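Local coordinates for dextranase (Pseudarthrobacter oxydans, PDB 6NZS), which catalyses the endohydrolysis of alpha-1,6-glucosidic linkages in dextran, at residues Y37-A42 with M186-E191; V98-R103 with F146-E151; A190-R195 with V355-Q360. One frame throughout, in Å; residues are numbered along the deposited sequence.

Contact 1. Residues Y37-A42 with M186-E191; sequences YDLQVA and MMIFAE
The Met186 side chain passes over one face of the Tyr37 ring, the two running past each other in opposite directions. Met186 CB sits over the centre of the ring, 3.7 Å from the centroid and 13° off the normal, a CH-pi contact made squarely on the face. From there the chain bends at chi2 (60°), which carries the sulfur back toward the root of the tyrosine: SD stands 3.7 Å from Tyr37 CB and meets the ring only obliquely, as a Met-aromatic contact 4.5 Å from SD to the centroid. The terminal methyl goes on to the next inward residue of the facing strand, Met186 CE reaching Leu39 CD1 at 3.7 Å. That same leucine methyl also rests on Ile188, with Leu39 CD1 to Ile188 CD1 at 3.6 Å, so one branch of Leu39 touches both residues. At its polar end, the tyrosine hydroxyl is hydrogen-bonded to the backbone O of Asn184. A leucine in place of Tyr37 would probably leave Met186 without its flat platform and the Asn184 carbonyl without this partner. Strands 37-42 and 186-191 run in nearly the same direction, 20° apart, with their axes 9.5 Å from each other, too far for backbone pairing; this is the face-to-face packing of a beta-sandwich, as expected of the Ig-like N-terminal domain.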
ATOM      1  N   TYR A  37      14.636  16.177  -0.872  1.00  9.55           N
ATOM      2  CA  TYR A  37      13.554  17.158  -0.901  1.00  8.44           C
ATOM      3  C   TYR A  37      13.463  17.894   0.422  1.00 11.17           C
ATOM      4  O   TYR A  37      13.680  17.307   1.485  1.00 11.50           O
ATOM      5  CB  TYR A  37      12.195  16.472  -1.160  1.00  9.38           C
ATOM      6  CG  TYR A  37      12.241  15.654  -2.414  1.00  8.56           C
ATOM      7  CD1 TYR A  37      12.117  16.264  -3.652  1.00  9.48           C
ATOM      8  CD2 TYR A  37      12.479  14.283  -2.374  1.00  8.79           C
ATOM      9  CE1 TYR A  37      12.198  15.540  -4.817  1.00  8.89           C
ATOM     10  CE2 TYR A  37      12.568  13.540  -3.548  1.00  8.86           C
ATOM     11  CZ  TYR A  37      12.429  14.184  -4.764  1.00  8.40           C
ATOM     12  OH  TYR A  37      12.516  13.494  -5.948  1.00  9.75           O
ATOM     13  N   ASP A  38      13.129  19.181   0.342  1.00 10.24           N
ATOM     14  CA  ASP A  38      12.731  19.972   1.498  1.00 10.69           C
ATOM     15  C   ASP A  38      11.328  20.501   1.258  1.00 11.04           C
ATOM     16  O   ASP A  38      10.979  20.852   0.128  1.00 13.01           O
ATOM     17  CB  ASP A  38      13.675  21.159   1.720  1.00 11.79           C
ATOM     18  CG  ASP A  38      15.044  20.729   2.205  1.00 14.49           C
ATOM     19  OD1 ASP A  38      15.110  19.890   3.121  1.00 13.33           O
ATOM     20  OD2 ASP A  38      16.057  21.242   1.672  1.00 17.76           O
ATOM     21  N   LEU A  39      10.527  20.566   2.320  1.00  9.24           N
ATOM     22  CA  LEU A  39       9.135  20.986   2.206  1.00 11.01           C
ATOM     23  C   LEU A  39       8.801  22.043   3.254  1.00 12.16           C
ATOM     24  O   LEU A  39       9.192  21.924   4.418  1.00 12.17           O
ATOM     25  CB  LEU A  39       8.215  19.772   2.371  1.00 11.45           C
ATOM     26  CG  LEU A  39       6.735  19.960   2.058  1.00 11.98           C
ATOM     27  CD1 LEU A  39       6.161  18.693   1.433  1.00 13.28           C
ATOM     28  CD2 LEU A  39       5.979  20.276   3.317  1.00 14.55           C
ATOM     29  N   GLN A  40       8.073  23.082   2.831  1.00 11.75           N
ATOM     30  CA  GLN A  40       7.495  24.074   3.731  1.00 13.24           C
ATOM     31  C   GLN A  40       6.036  24.279   3.352  1.00 12.38           C
ATOM     32  O   GLN A  40       5.644  24.055   2.204  1.00 12.33           O
ATOM     33  CB  GLN A  40       8.234  25.415   3.658  1.00 16.28           C
ATOM     34  CG  GLN A  40       9.631  25.392   4.250  1.00 20.94           C
ATOM     35  CD  GLN A  40      10.341  26.722   4.100  1.00 25.57           C
ATOM     36  OE1 GLN A  40       9.886  27.599   3.366  1.00 32.85           O
ATOM     37  NE2 GLN A  40      11.460  26.882   4.802  1.00 32.81           N
ATOM     38  N   VAL A  41       5.224  24.684   4.335  1.00 12.17           N
ATOM     39  CA  VAL A  41       3.779  24.819   4.163  1.00 12.18           C
ATOM     40  C   VAL A  41       3.326  26.148   4.747  1.00 12.79           C
ATOM     41  O   VAL A  41       3.720  26.513   5.861  1.00 13.41           O
ATOM     42  CB  VAL A  41       2.999  23.681   4.860  1.00 15.17           C
ATOM     43  CG1 VAL A  41       1.531  23.684   4.426  1.00 12.85           C
ATOM     44  CG2 VAL A  41       3.623  22.334   4.612  1.00 19.35           C
ATOM     45  N   ALA A  42       2.453  26.838   4.021  1.00 11.21           N
ATOM     46  CA  ALA A  42       1.852  28.076   4.496  1.00 13.16           C
ATOM     47  C   ALA A  42       0.360  28.033   4.225  1.00 14.08           C
ATOM     48  O   ALA A  42      -0.080  27.489   3.214  1.00 13.37           O
ATOM     49  CB  ALA A  42       2.431  29.273   3.749  1.00 14.91           C
ATOM     50  N   MET A 186       8.803  11.194  -3.671  1.00  8.72           N
ATOM     51  CA  MET A 186       8.442  12.212  -2.687  1.00  9.55           C
ATOM     52  C   MET A 186       6.928  12.200  -2.533  1.00  8.41           C
ATOM     53  O   MET A 186       6.211  12.641  -3.439  1.00  9.65           O
ATOM     54  CB  MET A 186       8.919  13.601  -3.119  1.00  9.18           C
ATOM     55  CG  MET A 186       8.489  14.725  -2.164  1.00  9.46           C
ATOM     56  SD  MET A 186       9.128  14.482  -0.488  1.00  9.50           S
ATOM     57  CE  MET A 186       8.319  15.829   0.376  1.00 10.81           C
ATOM     58  N   MET A 187       6.450  11.716  -1.384  1.00  8.12           N
ATOM     59  CA  MET A 187       5.032  11.686  -1.071  1.00  7.74           C
ATOM     60  C   MET A 187       4.707  12.803  -0.095  1.00 10.71           C
ATOM     61  O   MET A 187       5.484  13.094   0.818  1.00 11.21           O
ATOM     62  CB  MET A 187       4.674  10.348  -0.424  1.00  9.92           C
ATOM     63  CG  MET A 187       3.728   9.509  -1.251  1.00 14.60           C
ATOM     64  SD  MET A 187       4.397   9.129  -2.874  1.00 14.50           S
ATOM     65  CE  MET A 187       5.905   8.279  -2.384  1.00 17.66           C
ATOM     66  N   ILE A 188       3.554  13.433  -0.298  1.00  8.10           N
ATOM     67  CA  ILE A 188       3.005  14.390   0.656  1.00  8.35           C
ATOM     68  C   ILE A 188       1.714  13.808   1.211  1.00  8.98           C
ATOM     69  O   ILE A 188       0.817  13.421   0.448  1.00  9.07           O
ATOM     70  CB  ILE A 188       2.749  15.766   0.019  1.00  9.62           C
ATOM     71  CG1 ILE A 188       4.066  16.388  -0.454  1.00  9.67           C
ATOM     72  CG2 ILE A 188       2.034  16.696   1.019  1.00 10.51           C
ATOM     73  CD1 ILE A 188       3.901  17.697  -1.215  1.00 11.91           C
ATOM     74  N   PHE A 189       1.626  13.737   2.532  1.00  7.29           N
ATOM     75  CA  PHE A 189       0.425  13.292   3.217  1.00  8.07           C
ATOM     76  C   PHE A 189      -0.123  14.526   3.936  1.00  9.11           C
ATOM     77  O   PHE A 189       0.299  14.854   5.047  1.00  9.72           O
ATOM     78  CB  PHE A 189       0.756  12.176   4.210  1.00  9.01           C
ATOM     79  CG  PHE A 189       1.385  10.945   3.589  1.00  9.98           C
ATOM     80  CD1 PHE A 189       1.163  10.597   2.254  1.00  9.39           C
ATOM     81  CD2 PHE A 189       2.186  10.125   4.367  1.00 10.57           C
ATOM     82  CE1 PHE A 189       1.745   9.450   1.716  1.00  9.39           C
ATOM     83  CE2 PHE A 189       2.761   8.983   3.839  1.00 10.32           C
ATOM     84  CZ  PHE A 189       2.543   8.643   2.508  1.00  9.83           C
ATOM     85  N   ALA A 190      -1.038  15.233   3.264  1.00  8.03           N
ATOM     86  CA  ALA A 190      -1.692  16.426   3.803  1.00  9.12           C
ATOM     87  C   ALA A 190      -2.945  15.934   4.503  1.00  9.79           C
ATOM     88  O   ALA A 190      -3.941  15.612   3.853  1.00  9.69           O
ATOM     89  CB  ALA A 190      -2.033  17.391   2.671  1.00  9.72           C
ATOM     90  N   GLU A 191      -2.887  15.847   5.827  1.00  8.47           N
ATOM     91  CA  GLU A 191      -3.901  15.153   6.590  1.00  9.84           C
ATOM     92  C   GLU A 191      -4.773  16.142   7.354  1.00  9.68           C
ATOM     93  O   GLU A 191      -4.294  17.182   7.813  1.00  9.58           O
ATOM     94  CB  GLU A 191      -3.246  14.191   7.589  1.00 10.77           C
ATOM     95  CG  GLU A 191      -2.351  13.135   6.938  1.00 11.36           C
ATOM     96  CD  GLU A 191      -3.085  12.313   5.921  1.00 15.82           C
ATOM     97  OE1 GLU A 191      -3.926  11.517   6.347  1.00 16.29           O
ATOM     98  OE2 GLU A 191      -2.816  12.433   4.697  1.00 16.40           O
TER

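Contact 2. Residues V98-R103 with F146-E151; sequences VDVSLR and FSVEFE
Leu102 and Val100 receive the ring of Phe150 in two different ways, one over its face and the other at its edge. The face contact is CH-pi: Leu102 CB lies 4.2 Å from the ring centroid and 18° off the normal, displaced toward the rim. With CG anti to the backbone N (chi1 -176°), the leucine carries its branched end along the ring, where Leu102 CD2 approaches Phe150 CD2 at 4.0 Å. The edge contact is with backbone: Val100 O lies in the ring plane, 3.6 Å from Phe150 CZ, so the oxygen meets the ring at its rim, which is probably slightly positive.

Apolar contacts complete the interface. Val100 CG1 meets Phe150 CE1 at 3.9 Å and, more loosely, Val148 CG1 at 4.3 Å, so that one methyl bridges two inward residues of the opposing strand. Val133 and Val114 also pack on Phe150, and Ile135 on Val148, extending the apolar layer beyond the two strands.

Ser147 and Glu149, which do not touch strand 98-102, bond to each other. Ser147 OG donates to Glu149 OE2 at 2.7 Å, and OE2 accepts with its anti lone pair; the same oxygen is hydrogen-bonded to His435.

Strands 98-102 and 146-150, inclined at 42°, share no hydrogen bond and pack side chain to side chain in the interior of the Ig-like beta-sandwich domain. Cohesion between them is thus probably due to apolar packing, perhaps helped by the ring's uneven charge, while the polar groups of Ser147 and Glu149 are used within their own strand and, for Glu149, on His435.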
ATOM      1  N   VAL A  98       2.182  24.618  -0.586  1.00 11.19           N
ATOM      2  CA  VAL A  98       3.304  23.771  -0.186  1.00 11.85           C
ATOM      3  C   VAL A  98       4.464  24.047  -1.131  1.00 11.82           C
ATOM      4  O   VAL A  98       4.321  23.879  -2.345  1.00 12.17           O
ATOM      5  CB  VAL A  98       2.920  22.286  -0.227  1.00 11.61           C
ATOM      6  CG1 VAL A  98       4.088  21.446   0.206  1.00 13.48           C
ATOM      7  CG2 VAL A  98       1.718  22.029   0.673  1.00 14.87           C
ATOM      8  N   ASP A  99       5.606  24.473  -0.583  1.00 10.78           N
ATOM      9  CA  ASP A  99       6.828  24.637  -1.370  1.00 11.39           C
ATOM     10  C   ASP A  99       7.618  23.339  -1.295  1.00 11.69           C
ATOM     11  O   ASP A  99       7.909  22.854  -0.195  1.00 12.40           O
ATOM     12  CB  ASP A  99       7.707  25.755  -0.796  1.00 12.78           C
ATOM     13  CG  ASP A  99       7.045  27.112  -0.850  1.00 18.60           C
ATOM     14  OD1 ASP A  99       6.627  27.526  -1.944  1.00 23.48           O
ATOM     15  OD2 ASP A  99       6.958  27.766   0.207  1.00 22.47           O
ATOM     16  N   VAL A 100       7.977  22.788  -2.451  1.00 10.35           N
ATOM     17  CA  VAL A 100       8.819  21.596  -2.509  1.00 10.70           C
ATOM     18  C   VAL A 100      10.079  21.965  -3.268  1.00 11.02           C
ATOM     19  O   VAL A 100      10.005  22.439  -4.409  1.00 10.47           O
ATOM     20  CB  VAL A 100       8.124  20.400  -3.178  1.00 10.60           C
ATOM     21  CG1 VAL A 100       8.988  19.156  -3.001  1.00 12.47           C
ATOM     22  CG2 VAL A 100       6.750  20.178  -2.575  1.00 12.02           C
ATOM     23  N   SER A 101      11.231  21.750  -2.638  1.00 10.27           N
ATOM     24  CA  SER A 101      12.527  22.084  -3.210  1.00 11.73           C
ATOM     25  C   SER A 101      13.336  20.812  -3.409  1.00 11.22           C
ATOM     26  O   SER A 101      13.398  19.958  -2.515  1.00 11.26           O
ATOM     27  CB  SER A 101      13.293  23.030  -2.288  1.00 13.53           C
ATOM     28  OG  SER A 101      12.618  24.270  -2.180  1.00 15.95           O
ATOM     29  N   LEU A 102      13.953  20.696  -4.580  1.00 11.76           N
ATOM     30  CA  LEU A 102      14.845  19.591  -4.892  1.00 11.75           C
ATOM     31  C   LEU A 102      16.245  19.967  -4.415  1.00 14.60           C
ATOM     32  O   LEU A 102      16.740  21.055  -4.733  1.00 16.66           O
ATOM     33  CB  LEU A 102      14.826  19.364  -6.405  1.00 13.88           C
ATOM     34  CG  LEU A 102      15.611  18.196  -7.001  1.00 13.38           C
ATOM     35  CD1 LEU A 102      15.205  16.859  -6.382  1.00 14.79           C
ATOM     36  CD2 LEU A 102      15.423  18.162  -8.511  1.00 15.03           C
ATOM     37  N   ARG A 103      16.876  19.073  -3.648  1.00 13.26           N
ATOM     38  CA  ARG A 103      18.135  19.344  -2.955  1.00 14.25           C
ATOM     39  C   ARG A 103      19.368  18.923  -3.740  1.00 15.08           C
ATOM     40  O   ARG A 103      20.488  19.168  -3.275  1.00 18.62           O
ATOM     41  CB  ARG A 103      18.171  18.600  -1.611  1.00 13.71           C
ATOM     42  CG  ARG A 103      17.208  19.117  -0.559  1.00 14.79           C
ATOM     43  CD  ARG A 103      17.380  18.383   0.776  1.00 15.83           C
ATOM     44  NE  ARG A 103      18.750  18.428   1.305  1.00 19.00           N
ATOM     45  CZ  ARG A 103      19.240  19.412   2.058  1.00 17.99           C
ATOM     46  NH1 ARG A 103      18.488  20.457   2.374  1.00 22.09           N
ATOM     47  NH2 ARG A 103      20.493  19.361   2.488  1.00 20.71           N
ATOM     48  N   PHE A 146      -0.297  12.214  -2.048  1.00  7.38           N
ATOM     49  CA  PHE A 146       0.069  12.309  -3.457  1.00  8.89           C
ATOM     50  C   PHE A 146       1.579  12.347  -3.620  1.00  8.07           C
ATOM     51  O   PHE A 146       2.326  12.604  -2.669  1.00  9.33           O
ATOM     52  CB  PHE A 146      -0.596  13.525  -4.135  1.00  9.10           C
ATOM     53  CG  PHE A 146      -0.237  14.858  -3.524  1.00  9.69           C
ATOM     54  CD1 PHE A 146      -0.887  15.317  -2.390  1.00 10.42           C
ATOM     55  CD2 PHE A 146       0.736  15.661  -4.111  1.00 10.19           C
ATOM     56  CE1 PHE A 146      -0.558  16.544  -1.844  1.00 10.46           C
ATOM     57  CE2 PHE A 146       1.075  16.883  -3.580  1.00 10.67           C
ATOM     58  CZ  PHE A 146       0.419  17.335  -2.448  1.00  9.67           C
ATOM     59  N   SER A 147       2.012  12.108  -4.858  1.00  7.77           N
ATOM     60  CA  SER A 147       3.413  12.049  -5.238  1.00  6.83           C
ATOM     61  C   SER A 147       3.786  13.307  -6.016  1.00  9.23           C
ATOM     62  O   SER A 147       3.028  13.763  -6.886  1.00  9.36           O
ATOM     63  CB  SER A 147       3.614  10.822  -6.134  1.00  8.13           C
ATOM     64  OG  SER A 147       4.916  10.809  -6.685  1.00  9.00           O
ATOM     65  N   VAL A 148       4.959  13.859  -5.702  1.00  8.25           N
ATOM     66  CA  VAL A 148       5.514  15.040  -6.362  1.00  9.21           C
ATOM     67  C   VAL A 148       6.730  14.594  -7.171  1.00  8.20           C
ATOM     68  O   VAL A 148       7.693  14.053  -6.611  1.00  9.40           O
ATOM     69  CB  VAL A 148       5.896  16.114  -5.329  1.00  9.18           C
ATOM     70  CG1 VAL A 148       6.540  17.315  -6.003  1.00 10.81           C
ATOM     71  CG2 VAL A 148       4.669  16.531  -4.519  1.00 11.10           C
ATOM     72  N   GLU A 149       6.685  14.804  -8.488  1.00  9.01           N
ATOM     73  CA  GLU A 149       7.600  14.129  -9.418  1.00  7.69           C
ATOM     74  C   GLU A 149       8.373  15.156 -10.246  1.00  9.55           C
ATOM     75  O   GLU A 149       7.867  15.675 -11.248  1.00 10.31           O
ATOM     76  CB  GLU A 149       6.818  13.140 -10.283  1.00  9.40           C
ATOM     77  CG  GLU A 149       5.866  12.297  -9.429  1.00  8.54           C
ATOM     78  CD  GLU A 149       5.407  10.995 -10.053  1.00  9.41           C
ATOM     79  OE1 GLU A 149       5.647  10.757 -11.261  1.00 10.87           O
ATOM     80  OE2 GLU A 149       4.813  10.198  -9.307  1.00  9.82           O
ATOM     81  N   PHE A 150       9.605  15.444  -9.832  1.00  8.30           N
ATOM     82  CA  PHE A 150      10.464  16.351 -10.586  1.00  9.05           C
ATOM     83  C   PHE A 150      11.047  15.601 -11.783  1.00  8.78           C
ATOM     84  O   PHE A 150      11.631  14.521 -11.626  1.00  9.76           O
ATOM     85  CB  PHE A 150      11.609  16.847  -9.703  1.00  9.01           C
ATOM     86  CG  PHE A 150      11.217  17.908  -8.709  1.00  9.18           C
ATOM     87  CD1 PHE A 150      10.528  17.577  -7.547  1.00 10.75           C
ATOM     88  CD2 PHE A 150      11.579  19.228  -8.920  1.00 10.37           C
ATOM     89  CE1 PHE A 150      10.188  18.557  -6.622  1.00 10.75           C
ATOM     90  CE2 PHE A 150      11.239  20.211  -7.999  1.00 12.05           C
ATOM     91  CZ  PHE A 150      10.542  19.873  -6.855  1.00 11.01           C
ATOM     92  N   GLU A 151      10.889  16.174 -12.976  1.00  9.32           N
ATOM     93  CA  GLU A 151      11.373  15.529 -14.196  1.00 10.52           C
ATOM     94  C   GLU A 151      12.822  15.040 -14.137  1.00  9.75           C
ATOM     95  O   GLU A 151      13.073  13.901 -14.574  1.00 10.52           O
ATOM     96  CB  GLU A 151      11.112  16.430 -15.413  1.00 13.20           C
ATOM     97  CG  GLU A 151      11.188  15.693 -16.739  1.00 19.77           C
ATOM     98  CD  GLU A 151      10.870  16.598 -17.908  1.00 31.42           C
ATOM     99  OE1 GLU A 151       9.766  17.187 -17.923  1.00 32.80           O
ATOM    100  OE2 GLU A 151      11.729  16.729 -18.805  1.00 36.75           O
TER

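Contact 3. Residues A190-R195 with V355-Q360; sequences AEPKLR and VENYKQ
One carboxylate oxygen, OE1 of Glu191, gathers both polar contacts that cross from 190-195 to 355-360. Lys359 NZ forms a salt bridge with it at 2.9 Å, although as a hydrogen bond the pair is weak. Glu191 is folded at chi2 (-57°), and the bend brings its carboxylate round to the lysine, whose own chain arrives from the opposite direction. The amide of Asn357 supplies a near-straight bond: ND2 donates to Glu191 OE1 at 3.0 Å with an angle of 162° at the hydrogen. Glu191 OE1 lies almost in the plane of the Asn357 amide, whereas ND2 stands above the carboxylate plane, 40° out of it. Beside them Pro192 CD packs on Asn357 ND2 at 3.6 Å, setting the proline ring against the amide.

A second layer fixes these groups. Lys359 NZ also bonds to Asn357 O at 2.9 Å, a link within 355-360 that ties the ammonium to the backbone of the residue whose side chain shares its acceptor. Further out, Gly331 O takes another bond from Lys359 NZ, Ala142 O one from Asn357 ND2, and Glu191 OE2 is paired with Arg145.

Glu191, Pro192, Asn357 and Lys359 are all buried where the N-terminal domain meets the beta-solenoid. With Lys359 on one oxygen and Arg145 on the other, the carboxylate is likely to remain ionised despite its burial, and its charge is probably balanced by Lys359 from the solenoid and Arg145 from its own domain.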
ATOM      1  N   ALA A 190      -1.038  15.233   3.264  1.00  8.03           N
ATOM      2  CA  ALA A 190      -1.692  16.426   3.803  1.00  9.12           C
ATOM      3  C   ALA A 190      -2.945  15.934   4.503  1.00  9.79           C
ATOM      4  O   ALA A 190      -3.941  15.612   3.853  1.00  9.69           O
ATOM      5  CB  ALA A 190      -2.033  17.391   2.671  1.00  9.72           C
ATOM      6  N   GLU A 191      -2.887  15.847   5.827  1.00  8.47           N
ATOM      7  CA  GLU A 191      -3.901  15.153   6.590  1.00  9.84           C
ATOM      8  C   GLU A 191      -4.773  16.142   7.354  1.00  9.68           C
ATOM      9  O   GLU A 191      -4.294  17.182   7.813  1.00  9.58           O
ATOM     10  CB  GLU A 191      -3.246  14.191   7.589  1.00 10.77           C
ATOM     11  CG  GLU A 191      -2.351  13.135   6.938  1.00 11.36           C
ATOM     12  CD  GLU A 191      -3.085  12.313   5.921  1.00 15.82           C
ATOM     13  OE1 GLU A 191      -3.926  11.517   6.347  1.00 16.29           O
ATOM     14  OE2 GLU A 191      -2.816  12.433   4.697  1.00 16.40           O
ATOM     15  N   PRO A 192      -6.060  15.844   7.515  1.00  9.94           N
ATOM     16  CA  PRO A 192      -6.959  16.814   8.150  1.00 10.46           C
ATOM     17  C   PRO A 192      -6.668  16.977   9.638  1.00 12.02           C
ATOM     18  O   PRO A 192      -6.510  15.997  10.373  1.00 12.60           O
ATOM     19  CB  PRO A 192      -8.346  16.213   7.909  1.00 11.32           C
ATOM     20  CG  PRO A 192      -8.112  14.758   7.721  1.00 12.55           C
ATOM     21  CD  PRO A 192      -6.773  14.644   7.043  1.00 11.68           C
ATOM     22  N   LYS A 193      -6.615  18.233  10.079  1.00 10.74           N
ATOM     23  CA  LYS A 193      -6.549  18.508  11.504  1.00 13.69           C
ATOM     24  C   LYS A 193      -7.797  17.967  12.183  1.00 13.08           C
ATOM     25  O   LYS A 193      -8.907  18.067  11.655  1.00 13.78           O
ATOM     26  CB  LYS A 193      -6.471  20.014  11.723  1.00 16.36           C
ATOM     27  CG  LYS A 193      -6.124  20.394  13.137  1.00 24.80           C
ATOM     28  CD  LYS A 193      -4.666  20.771  13.232  1.00 24.09           C
ATOM     29  CE  LYS A 193      -4.390  21.477  14.541  1.00 26.84           C
ATOM     30  NZ  LYS A 193      -4.192  20.506  15.649  1.00 30.18           N
ATOM     31  N   LEU A 194      -7.618  17.377  13.358  1.00 14.02           N
ATOM     32  CA  LEU A 194      -8.705  16.715  14.059  1.00 12.25           C
ATOM     33  C   LEU A 194      -9.338  17.672  15.062  1.00 12.10           C
ATOM     34  O   LEU A 194      -8.634  18.275  15.875  1.00 15.37           O
ATOM     35  CB  LEU A 194      -8.192  15.459  14.766  1.00 14.41           C
ATOM     36  CG  LEU A 194      -7.513  14.438  13.842  1.00 12.45           C
ATOM     37  CD1 LEU A 194      -7.028  13.261  14.673  1.00 14.05           C
ATOM     38  CD2 LEU A 194      -8.452  13.972  12.750  1.00 13.75           C
ATOM     39  N   ARG A 195     -10.661  17.796  14.998  1.00 13.72           N
ATOM     40  CA  ARG A 195     -11.422  18.657  15.892  1.00 15.40           C
ATOM     41  C   ARG A 195     -12.666  17.917  16.359  1.00 16.02           C
ATOM     42  O   ARG A 195     -13.066  16.899  15.785  1.00 15.14           O
ATOM     43  CB  ARG A 195     -11.868  19.955  15.199  1.00 14.19           C
ATOM     44  CG  ARG A 195     -10.732  20.819  14.689  1.00 14.32           C
ATOM     45  CD  ARG A 195     -11.250  22.061  13.952  1.00 13.37           C
ATOM     46  NE  ARG A 195     -10.177  22.990  13.600  1.00 12.98           N
ATOM     47  CZ  ARG A 195     -10.333  24.035  12.792  1.00 12.76           C
ATOM     48  NH1 ARG A 195     -11.524  24.277  12.248  1.00 13.75           N
ATOM     49  NH2 ARG A 195      -9.306  24.826  12.524  1.00 13.12           N
ATOM     50  N   VAL A 355     -10.872   1.863   9.019  1.00 11.25           N
ATOM     51  CA  VAL A 355      -9.520   2.282   8.669  1.00 11.83           C
ATOM     52  C   VAL A 355      -9.609   3.597   7.912  1.00 10.87           C
ATOM     53  O   VAL A 355     -10.366   3.705   6.941  1.00 11.01           O
ATOM     54  CB  VAL A 355      -8.825   1.218   7.801  1.00  9.63           C
ATOM     55  CG1 VAL A 355      -7.382   1.628   7.526  1.00 12.05           C
ATOM     56  CG2 VAL A 355      -8.868  -0.152   8.474  1.00 11.51           C
ATOM     57  N   GLU A 356      -8.832   4.593   8.327  1.00  9.96           N
ATOM     58  CA  GLU A 356      -8.832   5.830   7.555  1.00 10.60           C
ATOM     59  C   GLU A 356      -7.530   6.589   7.738  1.00 10.89           C
ATOM     60  O   GLU A 356      -6.921   6.569   8.812  1.00 10.12           O
ATOM     61  CB  GLU A 356     -10.013   6.735   7.892  1.00 16.92           C
ATOM     62  CG  GLU A 356     -10.031   7.220   9.287  1.00 17.06           C
ATOM     63  CD  GLU A 356     -11.454   7.440   9.767  1.00 25.77           C
ATOM     64  OE1 GLU A 356     -12.295   7.931   8.988  1.00 34.07           O
ATOM     65  OE2 GLU A 356     -11.730   7.105  10.919  1.00 16.56           O
ATOM     66  N   ASN A 357      -7.112   7.263   6.666  1.00 10.51           N
ATOM     67  CA  ASN A 357      -5.952   8.147   6.713  1.00 10.34           C
ATOM     68  C   ASN A 357      -4.717   7.400   7.193  1.00 10.92           C
ATOM     69  O   ASN A 357      -3.943   7.895   8.017  1.00 10.43           O
ATOM     70  CB  ASN A 357      -6.247   9.420   7.495  1.00 11.20           C
ATOM     71  CG  ASN A 357      -7.302  10.247   6.804  1.00 12.14           C
ATOM     72  OD1 ASN A 357      -8.498   9.978   6.926  1.00 17.07           O
ATOM     73  ND2 ASN A 357      -6.862  11.211   6.001  1.00 13.65           N
ATOM     74  N   TYR A 358      -4.553   6.195   6.648  1.00 11.15           N
ATOM     75  CA  TYR A 358      -3.525   5.231   6.999  1.00  9.46           C
ATOM     76  C   TYR A 358      -2.622   5.073   5.785  1.00 11.13           C
ATOM     77  O   TYR A 358      -3.102   5.092   4.642  1.00  9.56           O
ATOM     78  CB  TYR A 358      -4.221   3.907   7.324  1.00 12.04           C
ATOM     79  CG  TYR A 358      -3.331   2.707   7.458  1.00 11.09           C
ATOM     80  CD1 TYR A 358      -2.737   2.387   8.674  1.00 12.28           C
ATOM     81  CD2 TYR A 358      -3.109   1.864   6.375  1.00 13.80           C
ATOM     82  CE1 TYR A 358      -1.937   1.276   8.807  1.00 13.72           C
ATOM     83  CE2 TYR A 358      -2.304   0.749   6.501  1.00 15.20           C
ATOM     84  CZ  TYR A 358      -1.719   0.461   7.719  1.00 15.06           C
ATOM     85  OH  TYR A 358      -0.925  -0.649   7.855  1.00 15.09           O
ATOM     86  N   LYS A 359      -1.316   4.943   6.027  1.00  8.61           N
ATOM     87  CA  LYS A 359      -0.347   4.877   4.940  1.00  9.76           C
ATOM     88  C   LYS A 359       0.674   3.780   5.199  1.00 12.18           C
ATOM     89  O   LYS A 359       1.064   3.525   6.342  1.00 10.56           O
ATOM     90  CB  LYS A 359       0.419   6.192   4.741  1.00 10.30           C
ATOM     91  CG  LYS A 359      -0.459   7.431   4.618  1.00 10.05           C
ATOM     92  CD  LYS A 359      -0.662   8.083   6.003  1.00 12.96           C
ATOM     93  CE  LYS A 359      -1.726   9.128   5.978  1.00 16.63           C
ATOM     94  NZ  LYS A 359      -1.794   9.731   7.326  1.00 11.30           N
ATOM     95  N   GLN A 360       1.117   3.144   4.117  1.00  9.84           N
ATOM     96  CA  GLN A 360       2.214   2.185   4.152  1.00  8.75           C
ATOM     97  C   GLN A 360       3.269   2.643   3.155  1.00  9.01           C
ATOM     98  O   GLN A 360       2.954   2.877   1.987  1.00  9.14           O
ATOM     99  CB  GLN A 360       1.697   0.786   3.805  1.00  9.54           C
ATOM    100  CG  GLN A 360       2.737  -0.311   3.859  1.00 12.74           C
ATOM    101  CD  GLN A 360       2.130  -1.667   3.530  1.00 16.18           C
ATOM    102  OE1 GLN A 360       0.937  -1.924   3.780  1.00 15.34           O
ATOM    103  NE2 GLN A 360       2.928  -2.532   2.950  1.00 13.98           N
TER

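From the N terminus, strand 37-43 opens contact 1, whose loop closes only when strand 176-192 arrives. Contact 2 is nested inside that loop, joining strands 96-102 and 144-150. The two are neighbours in space as well: strand 96-102 pairs with 37-43 and strand 144-150 with 176-192, so both contacts span the same sandwich interior, where Leu39 packs on Val98 and Ile188 on Val148. Contact 3 begins on the strand where contact 1 ends, sharing Ala190 and Glu191, and closes a second long loop at 355-360. Strand 176-192 thus runs from the Ig-like core to the solenoid, where Phe189 also packs on Lys359.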